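PDB 5ICQ: methylocystis parvus OBBP MbnE from Methylocystis parvus OBBP, which probably binds methanobactin, a copper-chelating peptide, in the periplasm as the solute-binding component of its uptake machinery. Local coordinates for residues D153-K156 against Q162-I165; F346-V351 against P569-S574; E381-L386 against V554-R559; S445-V450 against Q484-K489; S515-A518 against F524-A527. All blocks are in the same frame, centred on the assembly; numbering follows the deposited sequence.

Interaction 1 (D153-K156 against Q162-I165); sequences DLLK and QQRI. With SO4 (sulfate ion), chain F.
Leu155 and Lys156 meet Gln163 and Arg164 where helix 145-158 gives way to helix 161-168, two consecutive helices joined by a short turn in this family 5 solute-binding protein. Leu155 brings its CB and methyl CD1 to the amide of Gln163, the side chains meeting at a slant, CD1 standing 3.9 Å from Gln163 NE2. The next pair sets side chain against backbone: Arg164 CG comes to 3.3 Å from Lys156 O, and the aliphatic stem of the arginine lies beside the last carbonyls of 153-156. A long side chain suits this place because its methylenes can pack while its polar end turns elsewhere, here with Arg164 NE donating to Gly159 O. Gln163 reaches Leu155 because its chain is fully stretched, CG anti to the backbone N (chi1 -179°), and its amide is fixed at both atoms: OE1 accepts from Arg160 N and NE2 bonds Tyr167 OH. Leu155 in turn is packed against Met200, Phe213 and Tyr167. At the start of helix 161-168 a sulfate, probably from the crystallisation liquor, is also held by Arg160 NE; Gln162 N donates to its O1 at 2.6 Å, with a nearly straight N-H...O angle of 169°.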
# COMPACT_ATOMS: atom_id res chain seq x y z
N ASP A 153 8.91 4.43 23.67
CA ASP A 153 7.89 4.68 24.69
C ASP A 153 6.84 5.67 24.21
O ASP A 153 5.64 5.48 24.46
CB ASP A 153 8.54 5.20 25.97
CG ASP A 153 9.36 4.15 26.67
OD1 ASP A 153 9.02 2.95 26.55
OD2 ASP A 153 10.33 4.52 27.37
N LEU A 154 7.27 6.75 23.55
CA LEU A 154 6.33 7.77 23.09
C LEU A 154 5.39 7.22 22.03
O LEU A 154 4.18 7.45 22.07
CB LEU A 154 7.10 8.97 22.53
CG LEU A 154 6.28 10.07 21.84
CD1 LEU A 154 5.32 10.73 22.83
CD2 LEU A 154 7.21 11.10 21.21
N LEU A 155 5.94 6.48 21.07
CA LEU A 155 5.12 5.98 19.97
C LEU A 155 4.23 4.84 20.41
O LEU A 155 3.12 4.67 19.89
CB LEU A 155 6.02 5.56 18.81
CG LEU A 155 6.74 6.76 18.19
CD1 LEU A 155 7.89 6.32 17.29
CD2 LEU A 155 5.75 7.63 17.43
N LYS A 156 4.69 4.04 21.37
CA LYS A 156 3.84 3.00 21.94
C LYS A 156 2.60 3.61 22.59
O LYS A 156 1.51 3.05 22.50
CB LYS A 156 4.62 2.18 22.97
CG LYS A 156 3.77 1.08 23.60
CD LYS A 156 4.63 0.04 24.31
CE LYS A 156 5.06 0.51 25.68
NZ LYS A 156 5.23 -0.66 26.61
N GLN A 162 -2.03 0.43 14.90
CA GLN A 162 -1.34 -0.86 14.79
C GLN A 162 0.09 -0.76 15.28
O GLN A 162 0.67 -1.77 15.72
CB GLN A 162 -1.37 -1.36 13.34
CG GLN A 162 -2.77 -1.76 12.85
CD GLN A 162 -3.47 -2.72 13.80
OE1 GLN A 162 -2.92 -3.76 14.17
NE2 GLN A 162 -4.68 -2.36 14.21
N GLN A 163 0.69 0.43 15.19
CA GLN A 163 1.99 0.69 15.80
C GLN A 163 1.92 0.51 17.32
O GLN A 163 2.79 -0.14 17.92
CB GLN A 163 2.44 2.09 15.42
CG GLN A 163 3.79 2.54 15.96
CD GLN A 163 4.13 3.94 15.47
OE1 GLN A 163 3.26 4.80 15.38
NE2 GLN A 163 5.41 4.16 15.15
N ARG A 164 0.90 1.09 17.96
CA ARG A 164 0.73 0.90 19.40
C ARG A 164 0.62 -0.58 19.74
O ARG A 164 1.21 -1.05 20.72
CB ARG A 164 -0.49 1.65 19.91
CG ARG A 164 -0.39 3.14 19.82
CD ARG A 164 -1.54 3.79 20.58
NE ARG A 164 -1.73 5.18 20.16
CZ ARG A 164 -2.60 6.01 20.71
NH1 ARG A 164 -3.38 5.59 21.70
NH2 ARG A 164 -2.70 7.25 20.27
N ILE A 165 -0.15 -1.33 18.94
CA ILE A 165 -0.34 -2.75 19.24
C ILE A 165 0.96 -3.51 19.05
O ILE A 165 1.32 -4.36 19.88
CB ILE A 165 -1.47 -3.33 18.36
CG1 ILE A 165 -2.80 -2.67 18.69
CG2 ILE A 165 -1.57 -4.83 18.57
CD1 ILE A 165 -3.95 -3.18 17.85
S SO4 F . -2.14 1.85 11.30
O1 SO4 F . -2.63 1.55 12.64
O2 SO4 F . -2.58 3.19 10.92
O3 SO4 F . -0.68 1.79 11.29
O4 SO4 F . -2.68 0.88 10.35

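Interaction 2 (F346-V351 against P569-S574); sequences FDFEWV and PLFHAS
Phe348 packs on Phe571, and Phe346 on Leu570, where the first turn of helix 348-355 faces strand 567-572 of the mixed sheet; the nearest backbone approach, between the CA atoms of Phe348 and Leu570, is 7.6 Å and leaves the space between to side chains. Asp347 starts that helix as its N-cap: its OD1 accepts from Trp350 N at 3.1 Å, the donor lying well above the carboxylate plane, and OD1 also bonds Ser408 OG. Phe346 and Phe348, one residue before and one after the cap, both direct their CB toward the strand.

Phe348 meets Phe571 chiefly through CE1, which sits 3.4 Å from Phe571 CB and almost as near to CG; its CD1 comes near Phe571 CD2. The two ring planes are 30° apart and slid past each other, centroids 5.4 Å apart, so little of one ring overlaps the other. Phe571 CG lies between its backbone N and carbonyl carbon (chi1 45°), which brings the ring toward the helix, where Val351 CG2 lies 4.4 Å from Phe571 CE2. Beside this pair, the Phe346 ring brings its far end, CZ, to 3.7 Å from the methyl CD2 of Leu570, the two side chains crossing at about a right angle.

Tyr356 and Tyr360 bring further rings to Phe571, and Leu458 of helix 453-467 packs on it too. With aromatic and aliphatic carbon alone meeting across the gap, this contact depends on shape and on exclusion of water, whereas polar groups such as the Asp347 carboxylate are satisfied within their own surroundings.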
# COMPACT_ATOMS: atom_id res chain seq x y z
N PHE A 346 -20.58 -8.44 -14.40
CA PHE A 346 -19.89 -7.16 -14.53
C PHE A 346 -19.13 -7.11 -15.85
O PHE A 346 -18.29 -7.97 -16.11
CB PHE A 346 -18.93 -6.91 -13.37
CG PHE A 346 -18.21 -5.60 -13.50
CD1 PHE A 346 -18.90 -4.40 -13.40
CD2 PHE A 346 -16.85 -5.56 -13.76
CE1 PHE A 346 -18.26 -3.19 -13.54
CE2 PHE A 346 -16.20 -4.35 -13.90
CZ PHE A 346 -16.90 -3.16 -13.79
N ASP A 347 -19.41 -6.10 -16.68
CA ASP A 347 -18.83 -6.00 -18.02
C ASP A 347 -17.71 -4.96 -17.99
O ASP A 347 -17.92 -3.77 -18.22
CB ASP A 347 -19.90 -5.64 -19.04
CG ASP A 347 -19.37 -5.64 -20.47
OD1 ASP A 347 -18.14 -5.60 -20.66
OD2 ASP A 347 -20.18 -5.67 -21.41
N PHE A 348 -16.49 -5.42 -17.70
CA PHE A 348 -15.38 -4.48 -17.57
C PHE A 348 -15.02 -3.86 -18.91
O PHE A 348 -14.68 -2.67 -18.98
CB PHE A 348 -14.13 -5.17 -17.00
CG PHE A 348 -12.88 -4.34 -17.17
CD1 PHE A 348 -12.76 -3.13 -16.51
CD2 PHE A 348 -11.86 -4.76 -18.01
CE1 PHE A 348 -11.62 -2.34 -16.67
CE2 PHE A 348 -10.71 -3.97 -18.17
CZ PHE A 348 -10.60 -2.76 -17.50
N GLU A 349 -15.05 -4.64 -19.99
CA GLU A 349 -14.65 -4.13 -21.29
C GLU A 349 -15.47 -2.90 -21.67
O GLU A 349 -14.94 -1.92 -22.20
CB GLU A 349 -14.77 -5.24 -22.34
CG GLU A 349 -13.80 -6.42 -22.13
CD GLU A 349 -14.02 -7.22 -20.82
OE1 GLU A 349 -13.02 -7.57 -20.15
OE2 GLU A 349 -15.19 -7.51 -20.47
N TRP A 350 -16.77 -2.92 -21.36
CA TRP A 350 -17.62 -1.77 -21.66
C TRP A 350 -17.20 -0.54 -20.84
O TRP A 350 -17.10 0.57 -21.39
CB TRP A 350 -19.09 -2.11 -21.40
CG TRP A 350 -20.03 -1.01 -21.83
CD1 TRP A 350 -20.61 -0.86 -23.06
CD2 TRP A 350 -20.47 0.10 -21.03
NE1 TRP A 350 -21.40 0.27 -23.07
CE2 TRP A 350 -21.33 0.87 -21.84
CE3 TRP A 350 -20.23 0.50 -19.72
CZ2 TRP A 350 -21.95 2.03 -21.36
CZ3 TRP A 350 -20.84 1.65 -19.25
CH2 TRP A 350 -21.70 2.41 -20.07
N VAL A 351 -16.97 -0.69 -19.53
CA VAL A 351 -16.60 0.50 -18.77
C VAL A 351 -15.22 1.00 -19.19
O VAL A 351 -15.00 2.21 -19.28
CB VAL A 351 -16.68 0.28 -17.24
CG1 VAL A 351 -18.09 -0.16 -16.80
CG2 VAL A 351 -15.62 -0.65 -16.73
N PRO A 569 -13.86 -8.22 -8.60
CA PRO A 569 -12.65 -7.42 -8.78
C PRO A 569 -12.89 -6.37 -9.85
O PRO A 569 -13.56 -6.62 -10.86
CB PRO A 569 -11.59 -8.43 -9.23
CG PRO A 569 -12.19 -9.78 -8.98
CD PRO A 569 -13.68 -9.61 -9.05
N LEU A 570 -12.32 -5.18 -9.63
CA LEU A 570 -12.42 -4.11 -10.61
C LEU A 570 -11.15 -4.08 -11.46
O LEU A 570 -10.89 -5.04 -12.19
CB LEU A 570 -12.70 -2.77 -9.91
CG LEU A 570 -14.17 -2.70 -9.44
CD1 LEU A 570 -14.41 -1.50 -8.53
CD2 LEU A 570 -15.13 -2.64 -10.64
N PHE A 571 -10.35 -3.02 -11.40
CA PHE A 571 -9.33 -2.83 -12.42
C PHE A 571 -8.22 -1.91 -11.92
O PHE A 571 -8.38 -1.22 -10.91
CB PHE A 571 -9.95 -2.28 -13.70
CG PHE A 571 -10.93 -1.17 -13.45
CD1 PHE A 571 -10.49 0.14 -13.37
CD2 PHE A 571 -12.28 -1.43 -13.29
CE1 PHE A 571 -11.39 1.18 -13.13
CE2 PHE A 571 -13.18 -0.41 -13.05
CZ PHE A 571 -12.74 0.89 -12.97
N HIS A 572 -7.10 -1.89 -12.65
CA HIS A 572 -5.94 -1.12 -12.24
C HIS A 572 -5.16 -0.71 -13.48
O HIS A 572 -5.40 -1.21 -14.58
CB HIS A 572 -5.05 -1.93 -11.28
CG HIS A 572 -4.47 -3.16 -11.91
ND1 HIS A 572 -5.09 -4.40 -11.85
CD2 HIS A 572 -3.32 -3.35 -12.61
CE1 HIS A 572 -4.35 -5.29 -12.50
NE2 HIS A 572 -3.28 -4.68 -12.97
N ALA A 573 -4.23 0.24 -13.29
CA ALA A 573 -3.28 0.60 -14.33
C ALA A 573 -2.05 -0.30 -14.20
O ALA A 573 -1.50 -0.44 -13.10
CB ALA A 573 -2.88 2.07 -14.22
N SER A 574 -1.64 -0.93 -15.30
CA SER A 574 -0.49 -1.82 -15.23
C SER A 574 0.79 -1.05 -15.02
O SER A 574 1.76 -1.61 -14.49
CB SER A 574 -0.38 -2.67 -16.50
OG SER A 574 -1.39 -3.66 -16.54

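Interaction 3 (E381-L386 against V554-R559); sequences EKERAL and VRAYDR
Glu383 and Ala556 come closest in backbone, CA to CA 5.7 Å, where the short helix 381-387 crosses helix 547-563 at -59° with 9.5 Å between the segment axes. Ala556 makes such an approach possible: its single methyl leaves room for the Glu383 carboxylate, which lies over the backbone of the other helix with OE1 3.8 Å from that CB.

From there Glu383 is gripped by Arg559, one turn further along. The guanidinium binds side-on in a two-nitrogen salt bridge, NE to OE1 at 2.7 Å and NH2 to OE2 at 2.9 Å. The first bond is nearly straight (171°) and lies close to the guanidinium plane; the second is more bent and meets OE2 at its syn lone pair. Carboxylate and guanidinium are twisted 35° against each other, so the pair is not fully coplanar. Glu383 can span the gap because its chain is extended beyond CG, crossing Arg559 at about a right angle. A water donates to Glu383 OE2 and accepts from Arg555 NH1, linking a second arginine without direct contact between the charged groups; Arg555 NE itself bonds Glu371 O. Burying a carboxylate is costly, and the paired arginine together with the water probably offsets that cost and favours its charged form.

Arg559 NH1 also reaches Arg377 O and Ile398 O, so the same guanidinium also ties the segment before helix 381-387 and helix 396-399 to helix 547-563. On another side Met537 of helix 532-543 packs on both Leu386 and Ala556, joining a third helix to the crossing.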
# COMPACT_ATOMS: atom_id res chain seq x y z
N GLU A 381 2.68 -28.68 -5.70
CA GLU A 381 2.51 -29.73 -4.69
C GLU A 381 2.62 -29.17 -3.28
O GLU A 381 1.91 -29.61 -2.37
CB GLU A 381 3.52 -30.86 -4.92
CG GLU A 381 3.20 -31.68 -6.16
CD GLU A 381 1.74 -32.11 -6.21
OE1 GLU A 381 1.31 -32.86 -5.31
OE2 GLU A 381 1.02 -31.68 -7.14
N LYS A 382 3.50 -28.18 -3.09
CA LYS A 382 3.62 -27.55 -1.77
C LYS A 382 2.38 -26.74 -1.44
O LYS A 382 1.96 -26.70 -0.27
CB LYS A 382 4.86 -26.65 -1.70
CG LYS A 382 6.21 -27.32 -1.73
CD LYS A 382 6.43 -28.13 -2.96
CE LYS A 382 6.29 -27.32 -4.17
NZ LYS A 382 6.06 -28.15 -5.34
N GLU A 383 1.80 -26.06 -2.43
CA GLU A 383 0.54 -25.36 -2.19
C GLU A 383 -0.56 -26.34 -1.80
O GLU A 383 -1.34 -26.08 -0.88
CB GLU A 383 0.10 -24.59 -3.44
CG GLU A 383 0.81 -23.31 -3.71
CD GLU A 383 0.07 -22.51 -4.77
OE1 GLU A 383 -1.02 -21.99 -4.44
OE2 GLU A 383 0.54 -22.45 -5.92
N ARG A 384 -0.64 -27.46 -2.50
CA ARG A 384 -1.69 -28.43 -2.21
C ARG A 384 -1.51 -29.02 -0.81
O ARG A 384 -2.50 -29.27 -0.12
CB ARG A 384 -1.70 -29.52 -3.29
CG ARG A 384 -2.18 -28.98 -4.66
CD ARG A 384 -1.93 -29.97 -5.82
NE ARG A 384 -1.85 -29.28 -7.11
CZ ARG A 384 -2.86 -29.16 -7.97
NH1 ARG A 384 -4.04 -29.71 -7.72
NH2 ARG A 384 -2.68 -28.49 -9.11
N ALA A 385 -0.27 -29.17 -0.36
CA ALA A 385 -0.04 -29.64 1.00
C ALA A 385 -0.52 -28.61 2.02
O ALA A 385 -1.10 -28.98 3.04
CB ALA A 385 1.44 -29.97 1.20
N LEU A 386 -0.28 -27.32 1.76
CA LEU A 386 -0.79 -26.27 2.65
C LEU A 386 -2.31 -26.30 2.72
O LEU A 386 -2.90 -26.03 3.78
CB LEU A 386 -0.34 -24.88 2.19
CG LEU A 386 1.11 -24.48 2.42
CD1 LEU A 386 1.36 -23.09 1.86
CD2 LEU A 386 1.45 -24.53 3.90
N VAL A 554 1.40 -17.38 -0.01
CA VAL A 554 0.59 -16.27 -0.50
C VAL A 554 -0.22 -16.69 -1.72
O VAL A 554 -1.38 -16.30 -1.87
CB VAL A 554 1.47 -15.04 -0.80
CG1 VAL A 554 0.62 -13.91 -1.37
CG2 VAL A 554 2.16 -14.58 0.46
N ARG A 555 0.38 -17.47 -2.62
CA ARG A 555 -0.38 -18.00 -3.75
C ARG A 555 -1.57 -18.84 -3.28
O ARG A 555 -2.68 -18.69 -3.78
CB ARG A 555 0.52 -18.83 -4.67
CG ARG A 555 1.46 -18.00 -5.52
CD ARG A 555 2.35 -18.88 -6.36
NE ARG A 555 3.32 -18.09 -7.11
CZ ARG A 555 4.22 -18.61 -7.94
NH1 ARG A 555 4.28 -19.92 -8.13
NH2 ARG A 555 5.07 -17.81 -8.58
N ALA A 556 -1.34 -19.73 -2.32
CA ALA A 556 -2.46 -20.52 -1.79
C ALA A 556 -3.50 -19.63 -1.13
O ALA A 556 -4.71 -19.84 -1.27
CB ALA A 556 -1.95 -21.57 -0.80
N TYR A 557 -3.04 -18.63 -0.37
CA TYR A 557 -3.94 -17.66 0.24
C TYR A 557 -4.78 -16.93 -0.81
O TYR A 557 -5.99 -16.76 -0.66
CB TYR A 557 -3.08 -16.69 1.06
CG TYR A 557 -3.77 -15.48 1.66
CD1 TYR A 557 -4.83 -15.62 2.54
CD2 TYR A 557 -3.32 -14.20 1.38
CE1 TYR A 557 -5.44 -14.50 3.11
CE2 TYR A 557 -3.90 -13.08 1.95
CZ TYR A 557 -4.97 -13.24 2.81
OH TYR A 557 -5.57 -12.12 3.38
N ASP A 558 -4.14 -16.50 -1.90
CA ASP A 558 -4.85 -15.86 -3.02
C ASP A 558 -5.97 -16.76 -3.53
O ASP A 558 -7.10 -16.31 -3.72
CB ASP A 558 -3.84 -15.55 -4.14
CG ASP A 558 -4.39 -14.57 -5.19
OD1 ASP A 558 -5.17 -13.66 -4.84
OD2 ASP A 558 -4.02 -14.70 -6.39
N ARG A 559 -5.67 -18.05 -3.73
CA ARG A 559 -6.69 -18.99 -4.21
C ARG A 559 -7.87 -19.08 -3.26
O ARG A 559 -9.02 -19.16 -3.71
CB ARG A 559 -6.09 -20.38 -4.42
CG ARG A 559 -4.85 -20.36 -5.31
CD ARG A 559 -4.40 -21.75 -5.76
NE ARG A 559 -3.02 -21.65 -6.24
CZ ARG A 559 -2.68 -21.53 -7.51
NH1 ARG A 559 -3.64 -21.48 -8.43
NH2 ARG A 559 -1.40 -21.42 -7.85
O HOH W 1 3.07 -22.20 -6.81

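Interaction 4 (S445-V450 against Q484-K489)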
# COMPACT_ATOMS: atom_id res chain seq x y z
N SER A 445 -33.46 -8.17 -4.85
CA SER A 445 -33.08 -6.78 -5.04
C SER A 445 -32.12 -6.36 -3.93
O SER A 445 -32.15 -6.88 -2.82
CB SER A 445 -34.30 -5.85 -5.08
OG SER A 445 -34.82 -5.63 -3.80
N PHE A 446 -31.24 -5.41 -4.26
CA PHE A 446 -30.25 -4.95 -3.30
C PHE A 446 -29.77 -3.57 -3.69
O PHE A 446 -30.08 -3.06 -4.77
CB PHE A 446 -29.07 -5.94 -3.17
CG PHE A 446 -28.11 -5.96 -4.36
CD1 PHE A 446 -28.38 -6.74 -5.47
CD2 PHE A 446 -26.92 -5.25 -4.32
CE1 PHE A 446 -27.48 -6.80 -6.54
CE2 PHE A 446 -26.01 -5.28 -5.39
CZ PHE A 446 -26.29 -6.06 -6.50
N GLU A 447 -29.00 -2.96 -2.80
CA GLU A 447 -28.52 -1.60 -2.99
C GLU A 447 -27.00 -1.59 -3.02
O GLU A 447 -26.36 -2.24 -2.19
CB GLU A 447 -29.03 -0.71 -1.86
CG GLU A 447 -28.41 0.67 -1.83
CD GLU A 447 -28.67 1.37 -0.50
OE1 GLU A 447 -29.64 2.13 -0.40
OE2 GLU A 447 -27.91 1.12 0.44
N ILE A 448 -26.42 -0.84 -3.96
CA ILE A 448 -24.99 -0.55 -3.96
C ILE A 448 -24.80 0.85 -3.41
O ILE A 448 -25.25 1.83 -4.02
CB ILE A 448 -24.37 -0.64 -5.37
CG1 ILE A 448 -24.59 -2.02 -5.99
CG2 ILE A 448 -22.85 -0.29 -5.31
CD1 ILE A 448 -24.10 -2.12 -7.44
N MET A 449 -24.12 0.97 -2.27
CA MET A 449 -23.85 2.28 -1.70
C MET A 449 -22.56 2.84 -2.31
O MET A 449 -21.54 2.15 -2.33
CB MET A 449 -23.72 2.18 -0.17
CG MET A 449 -23.31 3.48 0.49
SD MET A 449 -23.20 3.33 2.30
CE MET A 449 -21.70 2.38 2.51
N VAL A 450 -22.61 4.08 -2.80
CA VAL A 450 -21.45 4.70 -3.43
C VAL A 450 -21.19 6.07 -2.81
O VAL A 450 -22.07 6.69 -2.21
CB VAL A 450 -21.59 4.82 -4.96
CG1 VAL A 450 -21.69 3.44 -5.62
CG2 VAL A 450 -22.80 5.68 -5.33
N GLN A 484 -19.30 7.04 5.64
CA GLN A 484 -18.32 6.56 6.61
C GLN A 484 -19.01 5.82 7.76
O GLN A 484 -18.54 4.76 8.19
CB GLN A 484 -17.50 7.74 7.15
CG GLN A 484 -16.69 7.40 8.39
CD GLN A 484 -16.04 8.62 9.04
OE1 GLN A 484 -14.82 8.76 9.03
NE2 GLN A 484 -16.86 9.48 9.63
N ARG A 485 -20.11 6.36 8.27
CA ARG A 485 -20.81 5.67 9.36
C ARG A 485 -21.36 4.32 8.90
O ARG A 485 -21.29 3.33 9.64
CB ARG A 485 -21.94 6.54 9.89
CG ARG A 485 -22.83 5.84 10.90
CD ARG A 485 -23.03 6.67 12.15
NE ARG A 485 -23.50 8.02 11.84
CZ ARG A 485 -22.86 9.13 12.18
NH1 ARG A 485 -21.72 9.06 12.86
NH2 ARG A 485 -23.36 10.32 11.86
N ARG A 486 -21.94 4.27 7.71
CA ARG A 486 -22.51 3.01 7.24
C ARG A 486 -21.42 1.99 6.91
O ARG A 486 -21.61 0.79 7.12
CB ARG A 486 -23.43 3.26 6.05
CG ARG A 486 -24.73 3.94 6.48
CD ARG A 486 -25.64 4.23 5.29
NE ARG A 486 -25.95 2.99 4.57
CZ ARG A 486 -26.71 2.92 3.48
NH1 ARG A 486 -27.24 4.03 2.98
NH2 ARG A 486 -26.93 1.75 2.90
N ARG A 487 -20.27 2.45 6.41
CA ARG A 487 -19.18 1.52 6.18
C ARG A 487 -18.68 0.93 7.50
O ARG A 487 -18.42 -0.27 7.60
CB ARG A 487 -18.04 2.21 5.43
CG ARG A 487 -16.87 1.30 5.11
CD ARG A 487 -15.67 2.08 4.61
NE ARG A 487 -15.04 2.80 5.71
CZ ARG A 487 -14.72 4.09 5.69
NH1 ARG A 487 -14.95 4.82 4.61
NH2 ARG A 487 -14.15 4.64 6.76
N GLN A 488 -18.59 1.77 8.54
CA GLN A 488 -18.10 1.33 9.84
C GLN A 488 -19.03 0.32 10.49
O GLN A 488 -18.57 -0.61 11.17
CB GLN A 488 -17.91 2.54 10.77
CG GLN A 488 -16.67 3.35 10.43
CD GLN A 488 -16.61 4.68 11.17
OE1 GLN A 488 -17.59 5.10 11.78
NE2 GLN A 488 -15.45 5.33 11.11
N LYS A 489 -20.34 0.49 10.31
CA LYS A 489 -21.33 -0.41 10.88
C LYS A 489 -21.70 -1.55 9.95
O LYS A 489 -22.54 -2.38 10.33
CB LYS A 489 -22.58 0.39 11.26
CG LYS A 489 -22.30 1.48 12.28
CD LYS A 489 -23.57 2.23 12.70
CE LYS A 489 -23.31 3.11 13.92
NZ LYS A 489 -24.52 3.88 14.34
O HOH W 2 -29.59 3.85 1.36
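Arg486 meets two residues of strand 442-450, Glu447 and Met449, whose side chains both point toward helix 480-489. The close-packed half belongs to Met449. Its sulfur sits over one face of the Arg486 guanidinium, toward the rim, with SD 3.6 Å from NE, while the methyl CE turns back on the helix, 4.0 Å from Arg486 CB. A bend at the last torsion (chi3 74°) tucks the methyl in, and a flexible thioether suits a place where it must follow both a flat charged group and a helix backbone; Met495 of strand 494-498 adds to this packing.

The other half is polar and wetter. Glu447 OE2 accepts from Arg486 NH2 at 2.7 Å through its syn lone pair, the donor hydrogen angle being 154°, and the two planes stand 43° apart. This is a one-nitrogen grip; the second oxygen is served instead by a water, which donates to Glu447 OE1 and accepts from Arg486 NH1 at 2.9 Å. Arg486 NE donates to Asp491 O, a second hold on the guanidinium.

A leucine in place of Arg486 would probably leave Glu447 without its charged partner and Met449 SD without the flat group beneath it. Strand and helix are thus joined by two unlike forces acting on one guanidinium: charge and hydrogen bonding at its edge, and van der Waals packing of the sulfur over its face.

Interaction 5 (S515-A518 against F524-A527); sequences SATA and FNLA
An inverse gamma turn centred on Asn525 lies in the long loop between helices 508-513 and 532-543, and the Asn525 side chain packs against Thr517 and Ala518 earlier in that loop. Asn525 CG is anti to the backbone N (chi1 -169°), which carries the amide toward the 515-518 backbone. There ND2 approaches Ala518 CA at 3.5 Å and its CB at 3.8 Å; the small alanine leaves room for the amide beside the main chain. ND2 donates to Ala529 O further on, and its approaches to Ala518 are packing. A leucine at Asn525 would probably leave Ala529 O without this donor and so loosen the link between the turn and the approach to helix 532-543.

Around the contact, Arg329 ties the parts together, its NH2 bonding Ala518 O and its NH1 Leu526 O, while Ser523 OG bonds both Thr517 O and Asn525 N. Threonine suits its place because its short hydroxyl can turn back to the end of helix 508-513, where Thr517 OG1 bonds Met511 O. With its hydroxyl engaged there, Thr517 meets the asparagine through simple contact, OG1 lying 3.6 Å from Asn525 CB.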
# COMPACT_ATOMS: atom_id res chain seq x y z
N SER A 515 -11.52 -14.04 10.55
CA SER A 515 -12.81 -14.23 11.21
C SER A 515 -12.96 -13.29 12.40
O SER A 515 -14.06 -12.81 12.69
CB SER A 515 -12.95 -15.67 11.69
OG SER A 515 -12.90 -16.59 10.61
N ALA A 516 -11.85 -13.05 13.11
CA ALA A 516 -11.89 -12.22 14.32
C ALA A 516 -12.36 -10.79 14.03
O ALA A 516 -12.97 -10.16 14.90
CB ALA A 516 -10.52 -12.19 14.98
N THR A 517 -12.10 -10.27 12.83
CA THR A 517 -12.50 -8.91 12.51
C THR A 517 -13.75 -8.83 11.65
O THR A 517 -14.18 -7.73 11.31
CB THR A 517 -11.36 -8.16 11.81
OG1 THR A 517 -11.02 -8.83 10.58
CG2 THR A 517 -10.14 -8.07 12.72
N ALA A 518 -14.33 -9.98 11.28
CA ALA A 518 -15.48 -9.97 10.38
C ALA A 518 -16.68 -9.23 10.96
O ALA A 518 -17.51 -8.72 10.20
CB ALA A 518 -15.89 -11.40 10.03
N PHE A 524 -11.47 -3.36 8.53
CA PHE A 524 -11.26 -3.43 7.09
C PHE A 524 -11.91 -4.65 6.44
O PHE A 524 -11.88 -4.76 5.21
CB PHE A 524 -9.76 -3.45 6.78
CG PHE A 524 -9.05 -2.20 7.20
CD1 PHE A 524 -9.75 -1.02 7.36
CD2 PHE A 524 -7.69 -2.19 7.44
CE1 PHE A 524 -9.10 0.14 7.75
CE2 PHE A 524 -7.04 -1.03 7.84
CZ PHE A 524 -7.75 0.13 7.99
N ASN A 525 -12.49 -5.54 7.23
CA ASN A 525 -13.08 -6.77 6.69
C ASN A 525 -14.51 -6.47 6.24
O ASN A 525 -15.50 -6.85 6.87
CB ASN A 525 -13.03 -7.88 7.74
CG ASN A 525 -13.37 -9.25 7.16
OD1 ASN A 525 -13.98 -9.35 6.10
ND2 ASN A 525 -12.99 -10.31 7.88
N LEU A 526 -14.61 -5.76 5.11
CA LEU A 526 -15.91 -5.24 4.68
C LEU A 526 -16.87 -6.36 4.29
O LEU A 526 -18.08 -6.24 4.51
CB LEU A 526 -15.72 -4.30 3.50
CG LEU A 526 -14.82 -3.11 3.80
CD1 LEU A 526 -14.62 -2.25 2.54
CD2 LEU A 526 -15.44 -2.30 4.91
N ALA A 527 -16.36 -7.45 3.72
CA ALA A 527 -17.23 -8.53 3.28
C ALA A 527 -17.74 -9.38 4.43
O ALA A 527 -18.73 -10.12 4.26
CB ALA A 527 -16.50 -9.42 2.27

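In the fold
Along the chain interaction 1 is complete before any other begins, while interactions 3, 4 and 5 all fall between the two segments of interaction 2. Interaction 1 lies on the opposite side of the chain's centre from interaction 2, their centres about 39 Å apart. Interactions 2 and 4 reach the same mixed sheet, through strands 567-572 and 442-450, with centres about 22 Å apart. Interaction 3 directly precedes interaction 2's strand, since helix 547-563 is followed, after a short link, by strand 567-572. Interactions 4 and 5 are neighbours, about 15 Å between centres, and touch where Arg487 CG packs on Leu526 CD2 at 3.9 Å. The contacts are thus spread over the fold; interactions 2 and 4 share a sheet and only 4 and 5 meet directly.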